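PDB 1VPR: dinoflagellate luciferase from Lingulodinium polyedrum, which catalyses the oxidation of dinoflagellate luciferin, an open tetrapyrrole, by molecular oxygen with emission of blue light, this chain being the third of its three homologous luciferase domains. Local coordinates for residues 220-228 / 237-245; 168-176 / 197-205. All coordinates share one frame; numbering follows the deposited sequence.

Interaction 1 (220-228 / 237-245)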
ATOM      1  N   ALA A 220       6.024   3.878  -0.092  1.00 14.16           N
ATOM      2  CA  ALA A 220       5.796   2.435   0.007  1.00 15.06           C
ATOM      3  C   ALA A 220       6.669   1.713  -1.016  1.00 15.60           C
ATOM      4  O   ALA A 220       7.198   2.336  -1.928  1.00 12.47           O
ATOM      5  CB  ALA A 220       4.334   2.115  -0.256  1.00 16.21           C
ATOM      6  N   SER A 221       6.796   0.399  -0.870  1.00 16.05           N
ATOM      7  CA  SER A 221       7.644  -0.394  -1.759  1.00 16.27           C
ATOM      8  C   SER A 221       7.260  -0.368  -3.228  1.00 17.23           C
ATOM      9  O   SER A 221       6.097  -0.634  -3.587  1.00 16.93           O
ATOM     10  CB  SER A 221       7.662  -1.850  -1.282  1.00 19.84           C
ATOM     11  OG  SER A 221       8.343  -2.706  -2.196  1.00 22.74           O
ATOM     12  N   VAL A 222       8.237  -0.069  -4.085  1.00 17.29           N
ATOM     13  CA  VAL A 222       7.980  -0.072  -5.524  1.00 16.72           C
ATOM     14  C   VAL A 222       8.027  -1.515  -6.054  1.00 16.74           C
ATOM     15  O   VAL A 222       7.775  -1.774  -7.226  1.00 17.38           O
ATOM     16  CB  VAL A 222       8.960   0.840  -6.291  1.00 17.40           C
ATOM     17  CG1 VAL A 222       8.592   2.302  -6.013  1.00 16.98           C
ATOM     18  CG2 VAL A 222      10.412   0.560  -5.876  1.00 16.94           C
ATOM     19  N   ALA A 223       8.326  -2.464  -5.180  1.00 16.91           N
ATOM     20  CA  ALA A 223       8.317  -3.852  -5.594  1.00 16.33           C
ATOM     21  C   ALA A 223       6.843  -4.263  -5.682  1.00 18.46           C
ATOM     22  O   ALA A 223       6.494  -5.243  -6.358  1.00 19.70           O
ATOM     23  CB  ALA A 223       9.019  -4.702  -4.565  1.00 15.64           C
ATOM     24  N   LYS A 224       5.978  -3.502  -5.010  1.00 15.50           N
ATOM     25  CA  LYS A 224       4.541  -3.804  -4.967  1.00 14.50           C
ATOM     26  C   LYS A 224       3.660  -2.740  -5.633  1.00 13.84           C
ATOM     27  O   LYS A 224       2.768  -3.053  -6.432  1.00 15.10           O
ATOM     28  CB  LYS A 224       4.109  -3.982  -3.498  1.00 15.02           C
ATOM     29  CG  LYS A 224       4.874  -5.079  -2.743  1.00 17.65           C
ATOM     30  CD  LYS A 224       4.591  -5.125  -1.226  1.00 15.84           C
ATOM     31  CE  LYS A 224       3.094  -5.223  -0.911  1.00 17.31           C
ATOM     32  NZ  LYS A 224       2.451  -6.480  -1.411  1.00 12.13           N
ATOM     33  N   PHE A 225       3.910  -1.481  -5.293  1.00 13.22           N
ATOM     34  CA  PHE A 225       3.150  -0.360  -5.824  1.00 13.82           C
ATOM     35  C   PHE A 225       3.904   0.367  -6.936  1.00 16.26           C
ATOM     36  O   PHE A 225       5.110   0.650  -6.801  1.00 16.23           O
ATOM     37  CB  PHE A 225       2.823   0.625  -4.683  1.00 11.54           C
ATOM     38  CG  PHE A 225       2.032   0.000  -3.561  1.00 11.08           C
ATOM     39  CD1 PHE A 225       2.674  -0.512  -2.433  1.00 12.53           C
ATOM     40  CD2 PHE A 225       0.654  -0.146  -3.674  1.00 12.20           C
ATOM     41  CE1 PHE A 225       1.951  -1.172  -1.436  1.00 13.37           C
ATOM     42  CE2 PHE A 225      -0.082  -0.804  -2.688  1.00 12.23           C
ATOM     43  CZ  PHE A 225       0.564  -1.317  -1.570  1.00 12.55           C
ATOM     44  N   ALA A 226       3.190   0.699  -8.012  1.00 14.59           N
ATOM     45  CA  ALA A 226       3.814   1.390  -9.136  1.00 14.82           C
ATOM     46  C   ALA A 226       4.213   2.812  -8.746  1.00 15.77           C
ATOM     47  O   ALA A 226       5.186   3.328  -9.260  1.00 15.24           O
ATOM     48  CB  ALA A 226       2.870   1.403 -10.354  1.00 17.34           C
ATOM     49  N   ARG A 227       3.492   3.435  -7.813  1.00 13.45           N
ATOM     50  CA  ARG A 227       3.849   4.793  -7.397  1.00 16.63           C
ATOM     51  C   ARG A 227       4.657   4.744  -6.090  1.00 15.66           C
ATOM     52  O   ARG A 227       4.224   4.160  -5.101  1.00 14.60           O
ATOM     53  CB  ARG A 227       2.572   5.664  -7.269  1.00 18.23           C
ATOM     54  CG  ARG A 227       2.797   7.056  -6.672  1.00 23.70           C
ATOM     55  CD  ARG A 227       1.699   8.062  -7.006  1.00 24.10           C
ATOM     56  NE  ARG A 227       0.388   7.471  -7.249  1.00 28.82           N
ATOM     57  CZ  ARG A 227      -0.512   8.001  -8.082  1.00 30.06           C
ATOM     58  NH1 ARG A 227      -0.218   9.128  -8.737  1.00 32.24           N
ATOM     59  NH2 ARG A 227      -1.696   7.416  -8.278  1.00 23.45           N
ATOM     60  N   ALA A 228       5.841   5.346  -6.100  1.00 15.09           N
ATOM     61  CA  ALA A 228       6.707   5.330  -4.932  1.00 13.02           C
ATOM     62  C   ALA A 228       6.151   6.148  -3.773  1.00 14.58           C
ATOM     63  O   ALA A 228       6.263   5.753  -2.609  1.00 13.48           O
ATOM     64  CB  ALA A 228       8.118   5.868  -5.324  1.00 14.25           C
ATOM     65  N   TYR A 237     -10.554   9.682  -1.491  1.00 10.98           N
ATOM     66  CA  TYR A 237     -10.039   8.623  -2.354  1.00 11.97           C
ATOM     67  C   TYR A 237      -8.682   8.902  -2.982  1.00 11.19           C
ATOM     68  O   TYR A 237      -8.262  10.046  -3.155  1.00 12.05           O
ATOM     69  CB  TYR A 237     -11.021   8.358  -3.514  1.00 11.96           C
ATOM     70  CG  TYR A 237     -12.002   7.230  -3.284  1.00 14.70           C
ATOM     71  CD1 TYR A 237     -13.284   7.477  -2.807  1.00 13.98           C
ATOM     72  CD2 TYR A 237     -11.645   5.920  -3.559  1.00 13.00           C
ATOM     73  CE1 TYR A 237     -14.186   6.439  -2.616  1.00 14.46           C
ATOM     74  CE2 TYR A 237     -12.529   4.881  -3.368  1.00 15.88           C
ATOM     75  CZ  TYR A 237     -13.797   5.153  -2.897  1.00 15.29           C
ATOM     76  OH  TYR A 237     -14.660   4.120  -2.710  1.00 15.25           O
ATOM     77  N   PHE A 238      -7.982   7.829  -3.303  1.00 12.21           N
ATOM     78  CA  PHE A 238      -6.740   7.952  -4.023  1.00 13.54           C
ATOM     79  C   PHE A 238      -6.623   6.688  -4.838  1.00 12.58           C
ATOM     80  O   PHE A 238      -7.279   5.678  -4.574  1.00 14.20           O
ATOM     81  CB  PHE A 238      -5.518   8.239  -3.111  1.00 12.27           C
ATOM     82  CG  PHE A 238      -5.216   7.176  -2.090  1.00 13.39           C
ATOM     83  CD1 PHE A 238      -4.167   6.289  -2.291  1.00 10.85           C
ATOM     84  CD2 PHE A 238      -5.934   7.114  -0.901  1.00 10.44           C
ATOM     85  CE1 PHE A 238      -3.826   5.345  -1.307  1.00 12.47           C
ATOM     86  CE2 PHE A 238      -5.608   6.191   0.079  1.00 10.21           C
ATOM     87  CZ  PHE A 238      -4.542   5.300  -0.124  1.00 12.31           C
ATOM     88  N   TYR A 239      -5.799   6.758  -5.857  1.00 14.82           N
ATOM     89  CA  TYR A 239      -5.633   5.666  -6.785  1.00 12.71           C
ATOM     90  C   TYR A 239      -4.270   4.991  -6.601  1.00 14.57           C
ATOM     91  O   TYR A 239      -3.241   5.668  -6.549  1.00 13.94           O
ATOM     92  CB  TYR A 239      -5.760   6.249  -8.194  1.00 14.56           C
ATOM     93  CG  TYR A 239      -5.287   5.340  -9.310  1.00 15.25           C
ATOM     94  CD1 TYR A 239      -5.734   4.023  -9.386  1.00 17.20           C
ATOM     95  CD2 TYR A 239      -4.398   5.803 -10.291  1.00 15.15           C
ATOM     96  CE1 TYR A 239      -5.323   3.174 -10.415  1.00 17.34           C
ATOM     97  CE2 TYR A 239      -3.971   4.962 -11.323  1.00 17.28           C
ATOM     98  CZ  TYR A 239      -4.448   3.644 -11.375  1.00 16.98           C
ATOM     99  OH  TYR A 239      -4.095   2.800 -12.406  1.00 17.86           O
ATOM    100  N   GLU A 240      -4.280   3.668  -6.480  1.00 15.73           N
ATOM    101  CA  GLU A 240      -3.046   2.915  -6.343  1.00 15.10           C
ATOM    102  C   GLU A 240      -2.789   1.977  -7.523  1.00 16.20           C
ATOM    103  O   GLU A 240      -3.385   0.905  -7.604  1.00 16.80           O
ATOM    104  CB  GLU A 240      -3.054   2.075  -5.060  1.00 18.04           C
ATOM    105  CG  GLU A 240      -2.919   2.876  -3.774  1.00 15.99           C
ATOM    106  CD  GLU A 240      -1.463   3.186  -3.430  1.00 19.42           C
ATOM    107  OE1 GLU A 240      -0.621   3.310  -4.360  1.00 18.21           O
ATOM    108  OE2 GLU A 240      -1.175   3.324  -2.221  1.00 17.67           O
ATOM    109  N   PRO A 241      -1.956   2.393  -8.492  1.00 14.29           N
ATOM    110  CA  PRO A 241      -1.690   1.464  -9.600  1.00 15.07           C
ATOM    111  C   PRO A 241      -0.697   0.442  -9.036  1.00 15.86           C
ATOM    112  O   PRO A 241       0.210   0.812  -8.280  1.00 17.59           O
ATOM    113  CB  PRO A 241      -1.047   2.351 -10.666  1.00 13.42           C
ATOM    114  CG  PRO A 241      -0.512   3.535  -9.882  1.00 14.29           C
ATOM    115  CD  PRO A 241      -1.592   3.770  -8.861  1.00 12.67           C
ATOM    116  N   LEU A 242      -0.856  -0.826  -9.399  1.00 15.91           N
ATOM    117  CA  LEU A 242       0.004  -1.884  -8.880  1.00 14.77           C
ATOM    118  C   LEU A 242       0.958  -2.443  -9.925  1.00 16.41           C
ATOM    119  O   LEU A 242       0.640  -2.482 -11.134  1.00 17.84           O
ATOM    120  CB  LEU A 242      -0.856  -3.024  -8.345  1.00 14.07           C
ATOM    121  CG  LEU A 242      -1.998  -2.623  -7.410  1.00 15.69           C
ATOM    122  CD1 LEU A 242      -2.799  -3.866  -7.051  1.00 14.97           C
ATOM    123  CD2 LEU A 242      -1.453  -1.927  -6.172  1.00 16.66           C
ATOM    124  N   VAL A 243       2.120  -2.885  -9.455  1.00 16.69           N
ATOM    125  CA  VAL A 243       3.136  -3.477 -10.309  1.00 19.28           C
ATOM    126  C   VAL A 243       2.569  -4.742 -10.956  1.00 21.18           C
ATOM    127  O   VAL A 243       3.026  -5.155 -12.037  1.00 19.64           O
ATOM    128  CB  VAL A 243       4.388  -3.854  -9.492  1.00 21.30           C
ATOM    129  CG1 VAL A 243       5.319  -4.733 -10.318  1.00 22.97           C
ATOM    130  CG2 VAL A 243       5.111  -2.587  -9.048  1.00 20.04           C
ATOM    131  N   SER A 244       1.584  -5.351 -10.290  1.00 20.78           N
ATOM    132  CA  SER A 244       0.940  -6.569 -10.784  1.00 20.83           C
ATOM    133  C   SER A 244      -0.000  -6.267 -11.953  1.00 20.62           C
ATOM    134  O   SER A 244      -0.441  -7.174 -12.662  1.00 21.49           O
ATOM    135  CB  SER A 244       0.134  -7.224  -9.666  1.00 22.24           C
ATOM    136  OG  SER A 244      -1.039  -6.473  -9.406  1.00 19.74           O
ATOM    137  N   GLY A 245      -0.298  -4.993 -12.158  1.00 16.54           N
ATOM    138  CA  GLY A 245      -1.198  -4.605 -13.224  1.00 17.30           C
ATOM    139  C   GLY A 245      -2.563  -4.292 -12.638  1.00 16.86           C
ATOM    140  O   GLY A 245      -3.432  -3.751 -13.317  1.00 15.17           O
TER
HETATM  141  O   HOH W   1       1.668  -5.405  -7.391  1.00 11.18           O
HETATM  142  O   HOH W   2       0.876   2.768  -6.620  1.00 15.41           O
HETATM  143  O   HOH W   3      -1.027   6.094  -5.206  1.00 21.60           O

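Interaction 2 (168-176 / 197-205)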
ATOM      1  N   VAL A 168       8.547  -6.329  10.043  1.00 11.44           N
ATOM      2  CA  VAL A 168       9.132  -7.424  10.796  1.00 13.39           C
ATOM      3  C   VAL A 168       8.298  -8.696  10.678  1.00 14.42           C
ATOM      4  O   VAL A 168       8.686  -9.763  11.148  1.00 16.11           O
ATOM      5  CB  VAL A 168       9.389  -7.035  12.299  1.00 13.88           C
ATOM      6  CG1 VAL A 168      10.513  -6.001  12.371  1.00 13.25           C
ATOM      7  CG2 VAL A 168       8.104  -6.476  12.960  1.00 17.53           C
ATOM      8  N   SER A 169       7.157  -8.600  10.019  1.00 16.40           N
ATOM      9  CA  SER A 169       6.339  -9.789   9.818  1.00 18.04           C
ATOM     10  C   SER A 169       5.345  -9.554   8.710  1.00 18.47           C
ATOM     11  O   SER A 169       4.744  -8.480   8.617  1.00 18.63           O
ATOM     12  CB  SER A 169       5.584 -10.181  11.086  1.00 17.66           C
ATOM     13  OG  SER A 169       4.759 -11.304  10.802  1.00 22.11           O
ATOM     14  N   GLY A 170       5.185 -10.565   7.860  1.00 16.47           N
ATOM     15  CA  GLY A 170       4.232 -10.460   6.773  1.00 16.44           C
ATOM     16  C   GLY A 170       4.773  -9.791   5.532  1.00 16.98           C
ATOM     17  O   GLY A 170       3.994  -9.405   4.658  1.00 17.46           O
ATOM     18  N   GLY A 171       6.090  -9.645   5.442  1.00 16.70           N
ATOM     19  CA  GLY A 171       6.666  -9.031   4.267  1.00 17.29           C
ATOM     20  C   GLY A 171       6.520  -9.920   3.046  1.00 19.63           C
ATOM     21  O   GLY A 171       6.612 -11.170   3.131  1.00 19.18           O
ATOM     22  N   GLN A 172       6.308  -9.295   1.893  1.00 17.76           N
ATOM     23  CA  GLN A 172       6.146 -10.067   0.668  1.00 17.28           C
ATOM     24  C   GLN A 172       7.395 -10.815   0.246  1.00 18.85           C
ATOM     25  O   GLN A 172       7.291 -11.892  -0.334  1.00 21.64           O
ATOM     26  CB  GLN A 172       5.692  -9.184  -0.492  1.00 18.41           C
ATOM     27  CG  GLN A 172       5.404  -9.982  -1.763  1.00 20.41           C
ATOM     28  CD  GLN A 172       5.175  -9.107  -2.969  1.00 20.80           C
ATOM     29  OE1 GLN A 172       5.898  -8.128  -3.196  1.00 22.65           O
ATOM     30  NE2 GLN A 172       4.170  -9.453  -3.763  1.00 20.97           N
ATOM     31  N   ALA A 173       8.577 -10.276   0.530  1.00 18.98           N
ATOM     32  CA  ALA A 173       9.792 -10.960   0.098  1.00 18.35           C
ATOM     33  C   ALA A 173       9.880 -12.380   0.672  1.00 19.64           C
ATOM     34  O   ALA A 173      10.308 -13.311  -0.016  1.00 18.60           O
ATOM     35  CB  ALA A 173      11.018 -10.138   0.463  1.00 17.62           C
ATOM     36  N   ALA A 174       9.443 -12.556   1.913  1.00 18.84           N
ATOM     37  CA  ALA A 174       9.453 -13.868   2.546  1.00 21.52           C
ATOM     38  C   ALA A 174       8.588 -14.844   1.743  1.00 21.75           C
ATOM     39  O   ALA A 174       8.973 -16.010   1.567  1.00 20.19           O
ATOM     40  CB  ALA A 174       8.945 -13.760   3.991  1.00 18.51           C
ATOM     41  N   PHE A 175       7.438 -14.374   1.243  1.00 20.41           N
ATOM     42  CA  PHE A 175       6.552 -15.232   0.450  1.00 23.64           C
ATOM     43  C   PHE A 175       7.157 -15.541  -0.914  1.00 25.18           C
ATOM     44  O   PHE A 175       7.035 -16.660  -1.411  1.00 24.66           O
ATOM     45  CB  PHE A 175       5.178 -14.583   0.276  1.00 21.23           C
ATOM     46  CG  PHE A 175       4.356 -14.608   1.515  1.00 20.63           C
ATOM     47  CD1 PHE A 175       3.591 -15.729   1.829  1.00 20.70           C
ATOM     48  CD2 PHE A 175       4.414 -13.553   2.421  1.00 19.15           C
ATOM     49  CE1 PHE A 175       2.902 -15.803   3.033  1.00 20.89           C
ATOM     50  CE2 PHE A 175       3.733 -13.607   3.625  1.00 20.06           C
ATOM     51  CZ  PHE A 175       2.974 -14.736   3.940  1.00 21.83           C
ATOM     52  N   ILE A 176       7.820 -14.553  -1.508  1.00 27.24           N
ATOM     53  CA  ILE A 176       8.468 -14.742  -2.795  1.00 28.93           C
ATOM     54  C   ILE A 176       9.608 -15.754  -2.660  1.00 30.56           C
ATOM     55  O   ILE A 176       9.743 -16.645  -3.496  1.00 31.06           O
ATOM     56  CB  ILE A 176       9.033 -13.417  -3.345  1.00 29.05           C
ATOM     57  CG1 ILE A 176       7.887 -12.442  -3.607  1.00 27.93           C
ATOM     58  CG2 ILE A 176       9.790 -13.675  -4.656  1.00 29.62           C
ATOM     59  CD1 ILE A 176       8.332 -11.087  -4.127  1.00 30.52           C
ATOM     60  N   THR A 197      -0.626 -12.308  -2.573  1.00 18.46           N
ATOM     61  CA  THR A 197       0.237 -11.392  -1.825  1.00 16.55           C
ATOM     62  C   THR A 197       0.125  -9.958  -2.339  1.00 16.72           C
ATOM     63  O   THR A 197       0.801  -9.067  -1.832  1.00 17.49           O
ATOM     64  CB  THR A 197       1.722 -11.814  -1.918  1.00 15.44           C
ATOM     65  OG1 THR A 197       2.151 -11.756  -3.280  1.00 15.17           O
ATOM     66  CG2 THR A 197       1.898 -13.229  -1.410  1.00 17.23           C
ATOM     67  N   ASP A 198      -0.765  -9.708  -3.291  1.00 16.59           N
ATOM     68  CA  ASP A 198      -0.852  -8.368  -3.875  1.00 17.47           C
ATOM     69  C   ASP A 198      -1.209  -7.280  -2.874  1.00 15.58           C
ATOM     70  O   ASP A 198      -1.876  -7.513  -1.850  1.00 17.45           O
ATOM     71  CB  ASP A 198      -1.833  -8.330  -5.070  1.00 17.39           C
ATOM     72  CG  ASP A 198      -1.425  -7.305  -6.151  1.00 21.41           C
ATOM     73  OD1 ASP A 198      -2.164  -7.136  -7.155  1.00 19.24           O
ATOM     74  OD2 ASP A 198      -0.356  -6.666  -6.016  1.00 25.10           O
ATOM     75  N   HIS A 199      -0.729  -6.087  -3.198  1.00 14.18           N
ATOM     76  CA  HIS A 199      -0.926  -4.891  -2.413  1.00 14.70           C
ATOM     77  C   HIS A 199      -0.871  -5.056  -0.903  1.00 12.78           C
ATOM     78  O   HIS A 199       0.129  -5.544  -0.389  1.00 10.67           O
ATOM     79  CB  HIS A 199      -2.197  -4.126  -2.872  1.00 15.75           C
ATOM     80  CG  HIS A 199      -3.449  -4.947  -2.931  1.00 14.41           C
ATOM     81  ND1 HIS A 199      -4.264  -5.139  -1.835  1.00 13.57           N
ATOM     82  CD2 HIS A 199      -4.034  -5.609  -3.958  1.00 14.19           C
ATOM     83  CE1 HIS A 199      -5.299  -5.884  -2.187  1.00 16.40           C
ATOM     84  NE2 HIS A 199      -5.181  -6.182  -3.470  1.00 15.61           N
ATOM     85  N   HIS A 200      -1.919  -4.683  -0.169  1.00 11.62           N
ATOM     86  CA  HIS A 200      -1.806  -4.761   1.285  1.00 12.10           C
ATOM     87  C   HIS A 200      -2.010  -6.095   1.952  1.00 14.21           C
ATOM     88  O   HIS A 200      -2.127  -6.150   3.169  1.00 16.60           O
ATOM     89  CB  HIS A 200      -2.689  -3.692   1.934  1.00  9.42           C
ATOM     90  CG  HIS A 200      -2.297  -2.305   1.543  1.00 12.94           C
ATOM     91  ND1 HIS A 200      -1.003  -1.843   1.665  1.00 14.82           N
ATOM     92  CD2 HIS A 200      -3.016  -1.284   1.023  1.00 13.87           C
ATOM     93  CE1 HIS A 200      -0.945  -0.592   1.240  1.00 17.37           C
ATOM     94  NE2 HIS A 200      -2.154  -0.228   0.846  1.00 16.70           N
ATOM     95  N   GLN A 201      -2.055  -7.165   1.159  1.00 14.27           N
ATOM     96  CA  GLN A 201      -2.168  -8.509   1.704  1.00 16.19           C
ATOM     97  C   GLN A 201      -0.827  -8.871   2.334  1.00 16.43           C
ATOM     98  O   GLN A 201      -0.773  -9.686   3.262  1.00 16.05           O
ATOM     99  CB  GLN A 201      -2.560  -9.496   0.611  1.00 14.29           C
ATOM    100  CG  GLN A 201      -4.055  -9.429   0.331  1.00 18.71           C
ATOM    101  CD  GLN A 201      -4.468 -10.090  -0.962  1.00 18.94           C
ATOM    102  OE1 GLN A 201      -5.379 -10.904  -0.976  1.00 21.81           O
ATOM    103  NE2 GLN A 201      -3.830  -9.718  -2.053  1.00 19.90           N
ATOM    104  N   THR A 202       0.255  -8.268   1.835  1.00 15.09           N
ATOM    105  CA  THR A 202       1.579  -8.474   2.424  1.00 13.40           C
ATOM    106  C   THR A 202       2.233  -7.102   2.461  1.00 13.81           C
ATOM    107  O   THR A 202       1.733  -6.164   1.857  1.00 13.35           O
ATOM    108  CB  THR A 202       2.493  -9.426   1.597  1.00 13.10           C
ATOM    109  OG1 THR A 202       2.626  -8.936   0.256  1.00 14.46           O
ATOM    110  CG2 THR A 202       1.906 -10.812   1.564  1.00 14.27           C
ATOM    111  N   GLY A 203       3.359  -6.970   3.157  1.00 14.23           N
ATOM    112  CA  GLY A 203       3.972  -5.660   3.186  1.00 16.39           C
ATOM    113  C   GLY A 203       5.222  -5.514   2.336  1.00 17.23           C
ATOM    114  O   GLY A 203       5.798  -6.500   1.839  1.00 15.59           O
ATOM    115  N   GLY A 204       5.621  -4.260   2.142  1.00 18.18           N
ATOM    116  CA  GLY A 204       6.856  -3.990   1.439  1.00 19.12           C
ATOM    117  C   GLY A 204       7.834  -4.183   2.587  1.00 20.76           C
ATOM    118  O   GLY A 204       7.433  -4.672   3.662  1.00 19.06           O
HETATM  119  N   MSE A 205       9.094  -3.800   2.431  1.00 20.07           N
HETATM  120  CA  MSE A 205      10.007  -4.007   3.545  1.00 24.25           C
HETATM  121  C   MSE A 205      10.023  -2.811   4.490  1.00 20.03           C
HETATM  122  O   MSE A 205      10.573  -2.888   5.594  1.00 16.59           O
HETATM  123  CB  MSE A 205      11.425  -4.339   3.042  1.00 34.19           C
HETATM  124  CG  MSE A 205      11.579  -5.773   2.427  1.00 47.75           C
HETATM  125 SE   MSE A 205      10.378  -7.257   3.111  1.00 68.35          SE
HETATM  126  CE  MSE A 205      11.353  -7.870   4.687  1.00 59.79           C
TER

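Interaction 1 (220-228 / 237-245)
The backbones of Phe-225 and Leu-242 form an isolated antiparallel bridge, a non-hydrogen-bonded pair with CA atoms 4.6 Å apart, flanked by the bonds Ala-226 N to Pro-241 O (3.0 Å) and Val-243 N to Lys-224 O. Val-243, second residue of the type I turn from Leu-242 to Gly-245, points toward the loop and lays CG2 on the Val-222 carbonyl, 3.3 Å from its O; CB rests beside Lys-224 O. Phe-225 and Leu-242 run side by side in the same direction, ring atom CD2 of Phe-225 lying 3.7 Å from methyl CD2 of Leu-242. The Glu-240 carboxylate, whose plane is turned 32° from the ring, brings OE1 near the same ring atom. A bend at chi2 (-84°) folds the Glu-240 chain so that OE2 can form a salt bridge with Arg-230, while OE1 receives a hydrogen from a water that also serves Arg-227 N and Pro-241 O.

Beyond Ala-226, whose CB sits 4.0 Å from Pro-241 CG, the side chain of Arg-227 reaches obliquely past Pro-241 toward Tyr-239. With CG anti to the backbone N (chi1 173°) it carries NH2 to Tyr-239 O, a 2.9 Å bond whose donor stands above the carbonyl plane. A second water links Arg-227 NE to the same oxygen, and NH1 pairs with Asp-353, so three groups fix the guanidinium. Pro-241 CD covers one face of the Tyr-239 ring, over its centre.

One bridge pins loop 220-228 to the end of strand 237-241, and side chains and waters continue the contact. It lies beside the place where strands 229-233 and 237-241 end the sheet order without pairing, consistent with the gap between the fourth and fifth strands of fatty-acid-binding-protein barrels.

Interaction 2 (168-176 / 197-205)
The Gln-172 amide meets Thr-197 OG1 almost exactly in its own plane, NE2 donating a straight 3.1 Å bond (169°), and the Phe-175 ring takes two threonine methyls obliquely. Thr-202 CG2 lies 3.8 Å from Phe-175 CD2, while Thr-197 CG2 packs against CB and CG as the two side chains slide past each other in opposite directions. Within the loop, Gln-201 NE2 sits over one face of the His-199 ring, offset toward its rim.

Gln-172 keeps CG anti to the backbone N (chi1 -175°) and its chain extended beyond, which lets the amide span from Thr-197 to His-65, whose NE2 bonds OE1. On the way its CB passes 3.2 Å from Thr-202 OG1, a hydroxyl that donates along a lone pair of Thr-197 O. A leucine here would probably leave His-65 without this acceptor and deprive Thr-197 OG1, which also bonds Ile-193 O, of its amide donor.

These residues tie together the entrance and exit of the helix pair 172-181 and 187-197, inserted between the first two barrel strands, 163-169 and 206-212, as in fatty-acid-binding proteins, where such a pair lids the barrel.

The backbones meet in a single parallel bridge of Gly-171 with Gly-203. Gly-203 N donates to Gly-170 O at 2.9 Å, and Gly-203 O accepts from Gln-172 N at 2.8 Å. Met-205, a selenomethionine bent at chi2 and chi3, brings SE to 4.0 Å from Ala-173 CB.

The two contacts, centres about 13 Å apart, are joined by Lys-224 of interaction 1. Its NZ enters the 197-205 loop of interaction 2, lying 2.7 Å from His-199 O and 3.0 Å from Thr-202 OG1. A second tie, Ser-244 OG to Asp-198 OD1, is a probable hydrogen bond of 2.6 Å. Interaction 2 joins the two ends of the helix-pair insertion (172-181 and 187-197); interaction 1 fixes the loop before strand 229-233 against the end of strand 237-241. Both reach the helical bundle domain, at His-65 and His-34, whose protonation could plausibly be felt here in this pH-regulated enzyme. In the barrel, His-199 meets Glu-266 and Phe-273, and His-200 meets Phe-264, perhaps near the luciferin pocket.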